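Local coordinates for Glyco_hydro_cc domain-containing protein (Pseudomonas viridiflava, PDB 6UAV) that probably hydrolyses internal beta-1,3-glucosidic bonds of glucans, as a TIM-barrel endo-beta-1,3-glucanase of glycoside hydrolase family GH128, subgroup II, at residues 68-73 and 106-111; 201-206 and 235-240; 168-173 and 180-185; 80-85 and 99-104. All coordinates share one frame; numbering follows the deposited sequence.

Contact 1 of 4, residues 68-73 and 106-111; sequences LYLLAH and EQISAQ
Leu70 and Ile108 meet at about a right angle between two neighbouring helices, methyl against methyl: CD1 of Leu70 reaches CG2 of Ile108 at 3.8 Å. The two branches of Ile108 divide at CB. With CG1 lying beside the backbone N (chi1 -72°), the CG2 methyl is set anti to that N, and this methyl is the branch Leu70 touches. At the next residue, Leu71 stretches its CD2 methyl to the backbone O of Gln111, 3.4 Å away. No hydrogen bond joins the segments; one contact is apolar, methyl on methyl and buried, and the other sets a methyl against a carbonyl oxygen where Leu71 and Gln111 are exposed. Just outside, Lys67 NZ bonds Gln107 OE1 and, weakly, Gln111 OE1, adding a polar link between the same two helices. Helices 63-72 and 95-112 are thus joined side by side on the outer layer of the barrel, where Leu70 also touches Pro54 of strand 51-56 and Thr112 near the end of helix 95-112.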
loop_
_atom_site.group_PDB
_atom_site.type_symbol
_atom_site.label_atom_id
_atom_site.label_comp_id
_atom_site.label_asym_id
_atom_site.label_seq_id
_atom_site.Cartn_x
_atom_site.Cartn_y
_atom_site.Cartn_z
ATOM N N LEU A 68 -12.609 12.653 12.655
ATOM C CA LEU A 68 -12.106 13.384 13.835
ATOM C C LEU A 68 -10.566 13.308 13.788
ATOM O O LEU A 68 -9.873 14.340 13.978
ATOM C CB LEU A 68 -12.730 12.703 15.065
ATOM C CG LEU A 68 -12.558 13.384 16.412
ATOM C CD1 LEU A 68 -13.232 14.746 16.445
ATOM C CD2 LEU A 68 -13.147 12.487 17.514
ATOM N N TYR A 69 -10.017 12.110 13.565
ATOM C CA TYR A 69 -8.549 11.910 13.489
ATOM C C TYR A 69 -7.951 12.703 12.320
ATOM O O TYR A 69 -6.982 13.484 12.508
ATOM C CB TYR A 69 -8.219 10.421 13.403
ATOM C CG TYR A 69 -6.760 10.098 13.182
ATOM C CD1 TYR A 69 -5.821 10.256 14.184
ATOM C CD2 TYR A 69 -6.317 9.597 11.977
ATOM C CE1 TYR A 69 -4.475 9.990 13.985
ATOM C CE2 TYR A 69 -4.983 9.300 11.766
ATOM C CZ TYR A 69 -4.051 9.483 12.767
ATOM O OH TYR A 69 -2.735 9.188 12.607
ATOM N N LEU A 70 -8.517 12.563 11.119
ATOM C CA LEU A 70 -7.924 13.259 9.961
ATOM C C LEU A 70 -7.980 14.770 10.175
ATOM O O LEU A 70 -6.970 15.442 9.888
ATOM C CB LEU A 70 -8.651 12.878 8.668
ATOM C CG LEU A 70 -8.510 11.438 8.202
ATOM C CD1 LEU A 70 -9.401 11.146 7.001
ATOM C CD2 LEU A 70 -7.069 11.146 7.810
ATOM N N LEU A 71 -9.078 15.318 10.657
ATOM C CA LEU A 71 -9.176 16.789 10.742
ATOM C C LEU A 71 -8.140 17.329 11.733
ATOM O O LEU A 71 -7.675 18.480 11.534
ATOM C CB LEU A 71 -10.594 17.139 11.163
ATOM C CG LEU A 71 -11.597 16.955 10.029
ATOM C CD1 LEU A 71 -13.034 16.961 10.551
ATOM C CD2 LEU A 71 -11.377 18.045 8.978
ATOM N N ALA A 72 -7.808 16.560 12.770
ATOM C CA ALA A 72 -6.840 17.036 13.785
ATOM C C ALA A 72 -5.384 16.698 13.398
ATOM O O ALA A 72 -4.498 17.083 14.152
ATOM C CB ALA A 72 -7.200 16.490 15.153
ATOM N N HIS A 73 -5.162 16.100 12.236
ATOM C CA HIS A 73 -3.825 15.733 11.696
ATOM C C HIS A 73 -3.796 16.209 10.247
ATOM O O HIS A 73 -3.751 15.406 9.296
ATOM C CB HIS A 73 -3.575 14.225 11.837
ATOM C CG HIS A 73 -3.565 13.751 13.258
ATOM N ND1 HIS A 73 -4.726 13.394 13.916
ATOM C CD2 HIS A 73 -2.559 13.517 14.131
ATOM C CE1 HIS A 73 -4.443 13.021 15.154
ATOM N NE2 HIS A 73 -3.122 13.087 15.311
ATOM N N GLU A 106 -15.880 9.448 -0.436
ATOM C CA GLU A 106 -15.875 10.760 -1.102
ATOM C C GLU A 106 -16.251 11.840 -0.093
ATOM O O GLU A 106 -15.756 13.014 -0.213
ATOM C CB GLU A 106 -16.849 10.711 -2.293
ATOM C CG GLU A 106 -16.366 9.830 -3.394
ATOM C CD GLU A 106 -17.338 9.628 -4.533
ATOM O OE1 GLU A 106 -18.538 9.680 -4.263
ATOM O OE2 GLU A 106 -16.867 9.394 -5.698
ATOM N N GLN A 107 -17.216 11.568 0.767
ATOM C CA GLN A 107 -17.627 12.541 1.790
ATOM C C GLN A 107 -16.413 12.814 2.699
ATOM O O GLN A 107 -16.103 13.996 3.019
ATOM C CB GLN A 107 -18.834 12.046 2.583
ATOM C CG GLN A 107 -19.186 13.081 3.655
ATOM C CD GLN A 107 -20.431 12.740 4.446
ATOM O OE1 GLN A 107 -20.483 11.723 5.158
ATOM N NE2 GLN A 107 -21.414 13.621 4.352
ATOM N N ILE A 108 -15.723 11.773 3.135
ATOM C CA ILE A 108 -14.532 11.939 4.038
ATOM C C ILE A 108 -13.476 12.773 3.287
ATOM O O ILE A 108 -12.937 13.727 3.861
ATOM C CB ILE A 108 -14.004 10.578 4.500
ATOM C CG1 ILE A 108 -14.942 9.918 5.502
ATOM C CG2 ILE A 108 -12.559 10.718 4.994
ATOM C CD1 ILE A 108 -14.815 8.393 5.556
ATOM N N SER A 109 -13.293 12.528 1.994
ATOM C CA SER A 109 -12.375 13.344 1.162
ATOM C C SER A 109 -12.807 14.799 1.137
ATOM O O SER A 109 -11.928 15.669 1.333
ATOM C CB SER A 109 -12.235 12.749 -0.241
ATOM O OG SER A 109 -11.451 13.604 -1.055
ATOM N N ALA A 110 -14.089 15.108 0.899
ATOM C CA ALA A 110 -14.567 16.508 0.842
ATOM C C ALA A 110 -14.420 17.198 2.202
ATOM O O ALA A 110 -14.003 18.353 2.223
ATOM C CB ALA A 110 -16.003 16.531 0.404
ATOM N N GLN A 111 -14.682 16.458 3.290
ATOM C CA GLN A 111 -14.756 17.037 4.646
ATOM C C GLN A 111 -13.350 17.225 5.241
ATOM O O GLN A 111 -13.202 18.011 6.142
ATOM C CB GLN A 111 -15.609 16.110 5.497
ATOM C CG GLN A 111 -17.079 16.230 5.175
ATOM C CD GLN A 111 -17.870 15.285 6.037
ATOM O OE1 GLN A 111 -17.360 14.239 6.426
ATOM N NE2 GLN A 111 -19.115 15.623 6.279
#

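Contact 2 of 4, residues 201-206 and 235-240; sequences EKQKQQ and HFSSLL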
loop_
_atom_site.group_PDB
_atom_site.type_symbol
_atom_site.label_atom_id
_atom_site.label_comp_id
_atom_site.label_asym_id
_atom_site.label_seq_id
_atom_site.Cartn_x
_atom_site.Cartn_y
_atom_site.Cartn_z
ATOM N N GLU A 201 20.142 -13.283 -1.649
ATOM C CA GLU A 201 20.652 -12.545 -2.824
ATOM C C GLU A 201 19.433 -12.338 -3.807
ATOM O O GLU A 201 19.321 -11.264 -4.377
ATOM C CB GLU A 201 21.870 -13.217 -3.475
ATOM C CG GLU A 201 22.977 -12.186 -3.920
ATOM C CD GLU A 201 23.446 -11.112 -2.913
ATOM O OE1 GLU A 201 23.841 -11.467 -1.766
ATOM O OE2 GLU A 201 23.417 -9.887 -3.249
ATOM N N LYS A 202 18.583 -13.345 -3.968
ATOM C CA LYS A 202 17.598 -13.345 -5.080
ATOM C C LYS A 202 16.563 -12.307 -4.677
ATOM O O LYS A 202 16.173 -11.554 -5.534
ATOM C CB LYS A 202 17.004 -14.733 -5.297
ATOM C CG LYS A 202 17.919 -15.666 -6.077
ATOM C CD LYS A 202 17.289 -17.014 -6.408
ATOM C CE LYS A 202 18.341 -18.023 -6.836
ATOM N NZ LYS A 202 17.821 -19.379 -7.152
ATOM N N GLN A 203 16.247 -12.206 -3.385
ATOM C CA GLN A 203 15.274 -11.163 -2.949
ATOM C C GLN A 203 15.945 -9.798 -3.104
ATOM O O GLN A 203 15.266 -8.839 -3.505
ATOM C CB GLN A 203 14.786 -11.363 -1.509
ATOM C CG GLN A 203 13.579 -10.534 -1.141
ATOM C CD GLN A 203 12.370 -10.877 -1.974
ATOM O OE1 GLN A 203 12.040 -10.141 -2.877
ATOM N NE2 GLN A 203 11.685 -11.956 -1.626
ATOM N N LYS A 204 17.255 -9.694 -2.790
ATOM C CA LYS A 204 17.971 -8.380 -2.935
ATOM C C LYS A 204 17.966 -7.969 -4.407
ATOM O O LYS A 204 17.710 -6.771 -4.759
ATOM C CB LYS A 204 19.406 -8.442 -2.386
ATOM C CG LYS A 204 19.546 -8.439 -0.867
ATOM C CD LYS A 204 20.970 -8.653 -0.371
ATOM C CE LYS A 204 21.825 -7.440 -0.660
ATOM N NZ LYS A 204 23.211 -7.690 -0.225
ATOM N N GLN A 205 18.253 -8.928 -5.290
ATOM C CA GLN A 205 18.274 -8.672 -6.754
ATOM C C GLN A 205 16.900 -8.136 -7.168
ATOM O O GLN A 205 16.810 -7.143 -7.922
ATOM C CB GLN A 205 18.730 -9.930 -7.475
ATOM C CG GLN A 205 19.034 -9.701 -8.952
ATOM C CD GLN A 205 17.817 -9.582 -9.835
ATOM O OE1 GLN A 205 16.752 -10.140 -9.554
ATOM N NE2 GLN A 205 17.959 -8.834 -10.919
ATOM N N GLN A 206 15.844 -8.796 -6.732
ATOM C CA GLN A 206 14.489 -8.434 -7.187
ATOM C C GLN A 206 14.052 -7.123 -6.503
ATOM O O GLN A 206 13.445 -6.275 -7.197
ATOM C CB GLN A 206 13.518 -9.569 -6.913
ATOM C CG GLN A 206 13.519 -10.584 -8.037
ATOM C CD GLN A 206 13.051 -9.952 -9.336
ATOM O OE1 GLN A 206 11.865 -9.598 -9.448
ATOM N NE2 GLN A 206 13.979 -9.785 -10.297
ATOM N N HIS A 235 11.159 -16.409 1.673
ATOM C CA HIS A 235 11.680 -15.553 0.583
ATOM C C HIS A 235 12.643 -14.506 1.136
ATOM O O HIS A 235 13.022 -13.625 0.432
ATOM C CB HIS A 235 10.495 -14.991 -0.228
ATOM C CG HIS A 235 9.632 -16.083 -0.769
ATOM N ND1 HIS A 235 10.077 -17.053 -1.645
ATOM C CD2 HIS A 235 8.349 -16.384 -0.466
ATOM C CE1 HIS A 235 9.080 -17.915 -1.879
ATOM N NE2 HIS A 235 8.010 -17.491 -1.180
ATOM N N PHE A 236 12.912 -14.506 2.431
ATOM C CA PHE A 236 13.828 -13.497 3.022
ATOM C C PHE A 236 13.279 -12.089 2.802
ATOM O O PHE A 236 14.038 -11.241 2.410
ATOM C CB PHE A 236 15.209 -13.657 2.394
ATOM C CG PHE A 236 15.810 -15.021 2.594
ATOM C CD1 PHE A 236 15.510 -16.074 1.746
ATOM C CD2 PHE A 236 16.638 -15.250 3.678
ATOM C CE1 PHE A 236 16.052 -17.341 1.961
ATOM C CE2 PHE A 236 17.170 -16.514 3.876
ATOM C CZ PHE A 236 16.875 -17.551 3.013
ATOM N N SER A 237 12.002 -11.861 3.107
ATOM C CA SER A 237 11.250 -10.604 2.867
ATOM C C SER A 237 11.345 -9.606 4.039
ATOM O O SER A 237 11.022 -8.435 3.837
ATOM C CB SER A 237 9.796 -10.951 2.537
ATOM O OG SER A 237 9.264 -10.039 1.591
ATOM N N SER A 238 11.856 -10.011 5.197
ATOM C CA SER A 238 11.918 -9.131 6.408
ATOM C C SER A 238 12.994 -8.031 6.292
ATOM O O SER A 238 14.174 -8.338 5.977
ATOM C CB SER A 238 12.130 -9.937 7.687
ATOM O OG SER A 238 11.027 -10.815 7.928
ATOM N N LEU A 239 12.628 -6.794 6.642
ATOM C CA LEU A 239 13.561 -5.652 6.726
ATOM C C LEU A 239 14.151 -5.491 8.139
ATOM O O LEU A 239 15.181 -4.825 8.252
ATOM C CB LEU A 239 12.826 -4.373 6.378
ATOM C CG LEU A 239 12.153 -4.290 5.018
ATOM C CD1 LEU A 239 11.372 -3.008 4.954
ATOM C CD2 LEU A 239 13.133 -4.356 3.869
ATOM N N LEU A 240 13.554 -6.124 9.139
ATOM C CA LEU A 240 13.898 -5.945 10.582
ATOM C C LEU A 240 14.093 -7.322 11.226
ATOM O O LEU A 240 13.466 -8.317 10.797
ATOM C CB LEU A 240 12.789 -5.177 11.309
ATOM C CG LEU A 240 12.646 -3.715 10.901
ATOM C CD1 LEU A 240 11.278 -3.171 11.272
ATOM C CD2 LEU A 240 13.799 -2.844 11.445
#
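The amide of Gln203 and the imidazole of His235 stand with their planes perpendicular, and the ring itself turns away from helix 200-216. What the amide meets is the backbone of His235: its carbonyl O lies close to the amide plane, at the edge that carries NE2, and takes a hydrogen bond from Gln203 NE2 of 3.0 Å. The bond is nearly straight at the hydrogen (167°), although the donor is tilted 28° from the carbonyl plane. With CG anti to the backbone N, Gln203 lays CB and CG along this carbonyl, each 3.5 Å from His235 O; the bend at chi2 (62°) then turns the amide so that NE2 reaches the same O. CG also packs at 3.6 Å against Phe236 O, while CB of His235 comes within 3.5 Å of NE2. Asn187 O is a second acceptor for NE2, and His235 ND1 bonds Ile197 O. A buried amide nitrogen shared by two backbone carbonyls therefore ties the loop 235-240 to the helix and to the chain around Asn187, through neutral hydrogen bonds, with no charge pairing across the contact.

Contact 3 of 4, residues 168-173 and 180-185; sequences SMLDRL and FWVTEF
Leu170 reaches from its helix to Phe180 and Val182, two residues apart on the strand. Its CB already touches the aromatic rim, 4.1 Å from Phe180 CE2. At the end of the chain the two methyls share the work. CD2 sits over the centre of one face of the Phe180 ring, 4.0 Å from the centroid and just 7° off the ring normal, a clean CH-pi contact; it also packs at 4.0 Å on Val182 CG2. CD1 lies against that same Val182 methyl. The backbone O of Leu170 lies 3.5 Å from Phe180 CZ, and Leu173 CB meets the ring obliquely, 3.7 Å from Phe180 CE1. A chi1 of -56° sets CG of Phe180 beside the backbone N, anti to the carbonyl carbon, and directs the ring at the helix. Helix 166-173 runs roughly antiparallel to strand 180-183, at 143°, as the helix and second strand of a beta-alpha-beta crossover in the barrel. Leu214 of helix 200-216 touches both Leu170 and Val182, and Phe159 of strand 156-161 touches Leu173.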
loop_
_atom_site.group_PDB
_atom_site.type_symbol
_atom_site.label_atom_id
_atom_site.label_comp_id
_atom_site.label_asym_id
_atom_site.label_seq_id
_atom_site.Cartn_x
_atom_site.Cartn_y
_atom_site.Cartn_z
ATOM N N SER A 168 4.471 -4.765 -15.894
ATOM C CA SER A 168 3.493 -5.194 -16.915
ATOM C C SER A 168 2.083 -5.033 -16.308
ATOM O O SER A 168 1.152 -4.579 -17.031
ATOM C CB SER A 168 3.818 -6.583 -17.400
ATOM O OG SER A 168 3.328 -7.580 -16.538
ATOM N N MET A 169 1.944 -5.286 -15.005
ATOM C CA MET A 169 0.641 -5.148 -14.346
ATOM C C MET A 169 0.311 -3.640 -14.233
ATOM O O MET A 169 -0.849 -3.251 -14.445
ATOM C CB MET A 169 0.632 -5.835 -12.990
ATOM C CG MET A 169 0.685 -7.335 -13.050
ATOM S SD MET A 169 -0.503 -8.119 -14.135
ATOM C CE MET A 169 -2.025 -7.838 -13.264
ATOM N N LEU A 170 1.274 -2.784 -13.909
ATOM C CA LEU A 170 1.034 -1.319 -13.898
ATOM C C LEU A 170 0.688 -0.851 -15.315
ATOM O O LEU A 170 -0.236 0.006 -15.451
ATOM C CB LEU A 170 2.218 -0.567 -13.316
ATOM C CG LEU A 170 2.568 -0.953 -11.869
ATOM C CD1 LEU A 170 3.768 -0.144 -11.391
ATOM C CD2 LEU A 170 1.371 -0.829 -10.916
ATOM N N ASP A 171 1.371 -1.345 -16.341
ATOM C CA ASP A 171 1.009 -0.944 -17.740
ATOM C C ASP A 171 -0.427 -1.347 -18.018
ATOM O O ASP A 171 -1.210 -0.513 -18.581
ATOM C CB ASP A 171 1.989 -1.483 -18.767
ATOM C CG ASP A 171 3.316 -0.767 -18.788
ATOM O OD1 ASP A 171 3.440 0.252 -18.036
ATOM O OD2 ASP A 171 4.218 -1.226 -19.554
ATOM N N ARG A 172 -0.810 -2.573 -17.677
ATOM C CA ARG A 172 -2.184 -3.041 -17.949
ATOM C C ARG A 172 -3.168 -2.119 -17.220
ATOM O O ARG A 172 -4.166 -1.728 -17.855
ATOM C CB ARG A 172 -2.325 -4.523 -17.605
ATOM C CG ARG A 172 -1.609 -5.433 -18.597
ATOM C CD ARG A 172 -1.066 -6.763 -18.030
ATOM N NE ARG A 172 -2.115 -7.501 -17.336
ATOM C CZ ARG A 172 -2.120 -8.823 -17.132
ATOM N NH1 ARG A 172 -3.140 -9.395 -16.503
ATOM N NH2 ARG A 172 -1.108 -9.560 -17.571
ATOM N N LEU A 173 -2.878 -1.757 -15.966
ATOM C CA LEU A 173 -3.830 -0.957 -15.136
ATOM C C LEU A 173 -3.787 0.528 -15.488
ATOM O O LEU A 173 -4.653 1.255 -15.040
ATOM C CB LEU A 173 -3.565 -1.170 -13.653
ATOM C CG LEU A 173 -3.945 -2.559 -13.136
ATOM C CD1 LEU A 173 -3.397 -2.760 -11.751
ATOM C CD2 LEU A 173 -5.427 -2.771 -13.115
ATOM N N PHE A 180 -0.480 5.544 -9.389
ATOM C CA PHE A 180 -0.512 4.395 -8.467
ATOM C C PHE A 180 0.248 4.698 -7.185
ATOM O O PHE A 180 1.264 5.433 -7.223
ATOM C CB PHE A 180 0.167 3.173 -9.059
ATOM C CG PHE A 180 -0.423 2.779 -10.387
ATOM C CD1 PHE A 180 -1.574 2.027 -10.412
ATOM C CD2 PHE A 180 0.249 3.049 -11.571
ATOM C CE1 PHE A 180 -2.121 1.629 -11.618
ATOM C CE2 PHE A 180 -0.281 2.613 -12.773
ATOM C CZ PHE A 180 -1.469 1.907 -12.790
ATOM N N TRP A 181 -0.161 4.019 -6.137
ATOM C CA TRP A 181 0.720 3.644 -5.019
ATOM C C TRP A 181 0.816 2.117 -5.037
ATOM O O TRP A 181 -0.246 1.417 -5.062
ATOM C CB TRP A 181 0.136 4.115 -3.682
ATOM C CG TRP A 181 0.065 5.594 -3.429
ATOM C CD1 TRP A 181 -0.156 6.649 -4.273
ATOM C CD2 TRP A 181 0.148 6.158 -2.107
ATOM N NE1 TRP A 181 -0.216 7.829 -3.568
ATOM C CE2 TRP A 181 -0.042 7.549 -2.233
ATOM C CE3 TRP A 181 0.414 5.607 -0.850
ATOM C CZ2 TRP A 181 0.001 8.405 -1.126
ATOM C CZ3 TRP A 181 0.438 6.450 0.230
ATOM C CH2 TRP A 181 0.213 7.826 0.094
ATOM N N VAL A 182 2.033 1.571 -4.975
ATOM C CA VAL A 182 2.178 0.100 -4.941
ATOM C C VAL A 182 2.406 -0.233 -3.468
ATOM O O VAL A 182 3.557 -0.134 -3.010
ATOM C CB VAL A 182 3.329 -0.344 -5.857
ATOM C CG1 VAL A 182 3.606 -1.817 -5.668
ATOM C CG2 VAL A 182 3.066 -0.027 -7.341
ATOM N N THR A 183 1.348 -0.617 -2.743
ATOM C CA THR A 183 1.377 -0.514 -1.260
ATOM C C THR A 183 1.771 -1.835 -0.603
ATOM O O THR A 183 1.860 -1.897 0.616
ATOM C CB THR A 183 0.036 0.034 -0.757
ATOM O OG1 THR A 183 -0.995 -0.804 -1.280
ATOM C CG2 THR A 183 -0.152 1.463 -1.196
ATOM N N GLU A 184 1.970 -2.870 -1.397
ATOM C CA GLU A 184 2.624 -4.121 -0.965
ATOM C C GLU A 184 3.371 -4.663 -2.180
ATOM O O GLU A 184 2.773 -4.843 -3.284
ATOM C CB GLU A 184 1.696 -5.251 -0.511
ATOM C CG GLU A 184 0.783 -4.877 0.636
ATOM C CD GLU A 184 -0.156 -5.959 1.083
ATOM O OE1 GLU A 184 0.044 -7.166 0.738
ATOM O OE2 GLU A 184 -1.171 -5.608 1.776
ATOM N N PHE A 185 4.659 -4.945 -1.998
ATOM C CA PHE A 185 5.433 -5.695 -3.010
ATOM C C PHE A 185 6.633 -6.366 -2.378
ATOM O O PHE A 185 7.092 -6.004 -1.307
ATOM C CB PHE A 185 5.876 -4.837 -4.190
ATOM C CG PHE A 185 6.956 -3.840 -3.931
ATOM C CD1 PHE A 185 6.762 -2.785 -3.073
ATOM C CD2 PHE A 185 8.215 -4.013 -4.500
ATOM C CE1 PHE A 185 7.764 -1.861 -2.818
ATOM C CE2 PHE A 185 9.204 -3.077 -4.284
ATOM C CZ PHE A 185 8.986 -2.023 -3.425
#

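Contact 4 of 4, residues 80-85 and 99-104; sequences LVINEP and AQLWPR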
loop_
_atom_site.group_PDB
_atom_site.type_symbol
_atom_site.label_atom_id
_atom_site.label_comp_id
_atom_site.label_asym_id
_atom_site.label_seq_id
_atom_site.Cartn_x
_atom_site.Cartn_y
_atom_site.Cartn_z
ATOM N N LEU A 80 -5.687 5.616 2.334
ATOM C CA LEU A 80 -5.702 4.358 1.605
ATOM C C LEU A 80 -7.065 3.733 1.833
ATOM O O LEU A 80 -7.581 3.799 2.978
ATOM C CB LEU A 80 -4.625 3.447 2.177
ATOM C CG LEU A 80 -3.203 3.954 1.965
ATOM C CD1 LEU A 80 -2.249 3.127 2.838
ATOM C CD2 LEU A 80 -2.811 3.892 0.505
ATOM N N VAL A 81 -7.645 3.188 0.777
ATOM C CA VAL A 81 -8.982 2.570 0.914
ATOM C C VAL A 81 -9.044 1.218 0.226
ATOM O O VAL A 81 -8.525 1.068 -0.904
ATOM C CB VAL A 81 -10.065 3.550 0.424
ATOM C CG1 VAL A 81 -10.128 4.826 1.228
ATOM C CG2 VAL A 81 -9.955 3.870 -1.061
ATOM N N ILE A 82 -9.746 0.308 0.887
ATOM C CA ILE A 82 -10.192 -1.014 0.381
ATOM C C ILE A 82 -9.012 -1.944 0.058
ATOM O O ILE A 82 -8.467 -1.896 -1.050
ATOM C CB ILE A 82 -11.193 -0.899 -0.787
ATOM C CG1 ILE A 82 -12.303 0.134 -0.476
ATOM C CG2 ILE A 82 -11.733 -2.320 -0.999
ATOM C CD1 ILE A 82 -13.572 0.053 -1.285
ATOM N N ASN A 83 -8.713 -2.824 1.010
ATOM C CA ASN A 83 -7.534 -3.747 0.874
ATOM C C ASN A 83 -7.897 -5.013 0.104
ATOM O O ASN A 83 -8.429 -5.928 0.720
ATOM C CB ASN A 83 -6.974 -4.129 2.233
ATOM C CG ASN A 83 -5.602 -4.747 2.061
ATOM O OD1 ASN A 83 -4.653 -4.049 1.730
ATOM N ND2 ASN A 83 -5.500 -6.048 2.282
ATOM N N GLU A 84 -7.596 -5.083 -1.190
ATOM C CA GLU A 84 -7.796 -6.309 -2.004
ATOM C C GLU A 84 -9.245 -6.739 -1.979
ATOM O O GLU A 84 -9.596 -7.815 -1.487
ATOM C CB GLU A 84 -6.837 -7.390 -1.500
ATOM C CG GLU A 84 -5.381 -7.035 -1.842
ATOM C CD GLU A 84 -4.421 -8.201 -1.660
ATOM O OE1 GLU A 84 -4.905 -9.323 -1.323
ATOM O OE2 GLU A 84 -3.238 -7.987 -1.837
ATOM N N PRO A 85 -10.162 -5.942 -2.577
ATOM C CA PRO A 85 -11.563 -6.320 -2.585
ATOM C C PRO A 85 -11.860 -7.617 -3.306
ATOM O O PRO A 85 -12.831 -8.300 -2.965
ATOM C CB PRO A 85 -12.248 -5.155 -3.309
ATOM C CG PRO A 85 -11.136 -4.540 -4.168
ATOM C CD PRO A 85 -9.872 -4.702 -3.345
ATOM N N ALA A 99 -18.947 0.127 -4.608
ATOM C CA ALA A 99 -19.709 1.288 -5.090
ATOM C C ALA A 99 -20.589 1.831 -3.948
ATOM O O ALA A 99 -20.675 3.039 -3.825
ATOM C CB ALA A 99 -20.530 0.946 -6.337
ATOM N N GLN A 100 -21.256 0.953 -3.189
ATOM C CA GLN A 100 -22.141 1.396 -2.078
ATOM C C GLN A 100 -21.327 2.169 -1.015
ATOM O O GLN A 100 -21.826 3.197 -0.462
ATOM C CB GLN A 100 -22.877 0.192 -1.471
ATOM C CG GLN A 100 -23.825 0.521 -0.315
ATOM C CD GLN A 100 -24.819 -0.604 -0.084
ATOM O OE1 GLN A 100 -24.698 -1.698 -0.602
ATOM N NE2 GLN A 100 -25.824 -0.391 0.723
ATOM N N LEU A 101 -20.133 1.721 -0.671
ATOM C CA LEU A 101 -19.254 2.403 0.320
ATOM C C LEU A 101 -18.788 3.750 -0.230
ATOM O O LEU A 101 -18.517 4.659 0.541
ATOM C CB LEU A 101 -18.079 1.487 0.674
ATOM C CG LEU A 101 -17.047 2.053 1.646
ATOM C CD1 LEU A 101 -17.674 2.345 2.990
ATOM C CD2 LEU A 101 -15.867 1.126 1.802
ATOM N N TRP A 102 -18.560 3.837 -1.524
ATOM C CA TRP A 102 -17.666 4.889 -2.067
ATOM C C TRP A 102 -18.113 6.280 -1.675
ATOM O O TRP A 102 -17.262 7.124 -1.345
ATOM C CB TRP A 102 -17.487 4.726 -3.595
ATOM C CG TRP A 102 -16.155 5.249 -4.042
ATOM C CD1 TRP A 102 -15.841 6.442 -4.656
ATOM C CD2 TRP A 102 -14.909 4.599 -3.792
ATOM N NE1 TRP A 102 -14.488 6.523 -4.827
ATOM C CE2 TRP A 102 -13.888 5.435 -4.297
ATOM C CE3 TRP A 102 -14.542 3.399 -3.183
ATOM C CZ2 TRP A 102 -12.535 5.092 -4.248
ATOM C CZ3 TRP A 102 -13.201 3.044 -3.184
ATOM C CH2 TRP A 102 -12.228 3.876 -3.712
ATOM N N PRO A 103 -19.420 6.631 -1.729
ATOM C CA PRO A 103 -19.841 8.006 -1.384
ATOM C C PRO A 103 -19.405 8.416 0.040
ATOM O O PRO A 103 -19.138 9.605 0.263
ATOM C CB PRO A 103 -21.366 7.990 -1.565
ATOM C CG PRO A 103 -21.577 6.876 -2.641
ATOM C CD PRO A 103 -20.563 5.827 -2.223
ATOM N N ARG A 104 -19.416 7.487 0.983
ATOM C CA ARG A 104 -18.888 7.713 2.373
ATOM C C ARG A 104 -17.408 8.136 2.332
ATOM O O ARG A 104 -17.018 9.055 3.083
ATOM C CB ARG A 104 -19.131 6.458 3.222
ATOM C CG ARG A 104 -20.595 6.295 3.613
ATOM C CD ARG A 104 -20.836 4.938 4.241
ATOM N NE ARG A 104 -20.116 4.655 5.468
ATOM C CZ ARG A 104 -20.071 3.447 6.011
ATOM N NH1 ARG A 104 -20.779 2.481 5.433
ATOM N NH2 ARG A 104 -19.418 3.224 7.150
#
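Strand 78-81, helix 95-112 and strand 115-121 form one beta-alpha-beta unit of the TIM barrel, and here the end of the first strand and the residues just after it pack against the helix. The chain runs on into Asn83 and Glu84, an Asn-Glu pair after the fourth strand that is consistent with the acid/base position of clan GH-A glycosidases. Val81 and Ile82 point toward the helix and meet Trp102 and Leu101. The six-membered part of the indole does most of the touching. Val81 crosses the Trp102 side chain at about a right angle and puts its CG2 methyl 3.5 Å from CH2. Ile82 comes from a different side: its CD1 methyl lies at the indole edge, near the ring plane, 3.6 Å from CZ3. The same methyl meets Leu101 CD2 at 4.0 Å, so it touches two consecutive helix residues. For Trp102, a chi1 of -151° sets CG roughly anti to the backbone N and swings the indole in toward the strand. Its NE1 bonds Gln153 O, and Phe139 of helix 132-146 stacks on it edge-to-face, while Pro119 of strand 115-121 touches both Trp102 and Ile82. Wholly apolar and buried across the segments, the contact rests on close van der Waals fit and on keeping these hydrocarbon groups out of water, the indole N-H being satisfied elsewhere.

Contacts 3 and 4 are the buried pair: each packs a barrel strand against the helix of its own beta-alpha-beta unit, through methyls and an aromatic ring and without a hydrogen bond. They touch inside the barrel, where Leu80 packs on Trp181 and Thr183. Contact 1 shares helix 95-112 with contact 4, but its partner is another helix, and it shades from buried leucine and isoleucine to the exposed Leu71 and Gln111. Contact 2, with its centre about 37 Å from that of contact 1 and on the opposite side of the chain's centre, is also partly buried. It alone holds its segments by a hydrogen bond, the acceptor being a backbone carbonyl of an irregular loop.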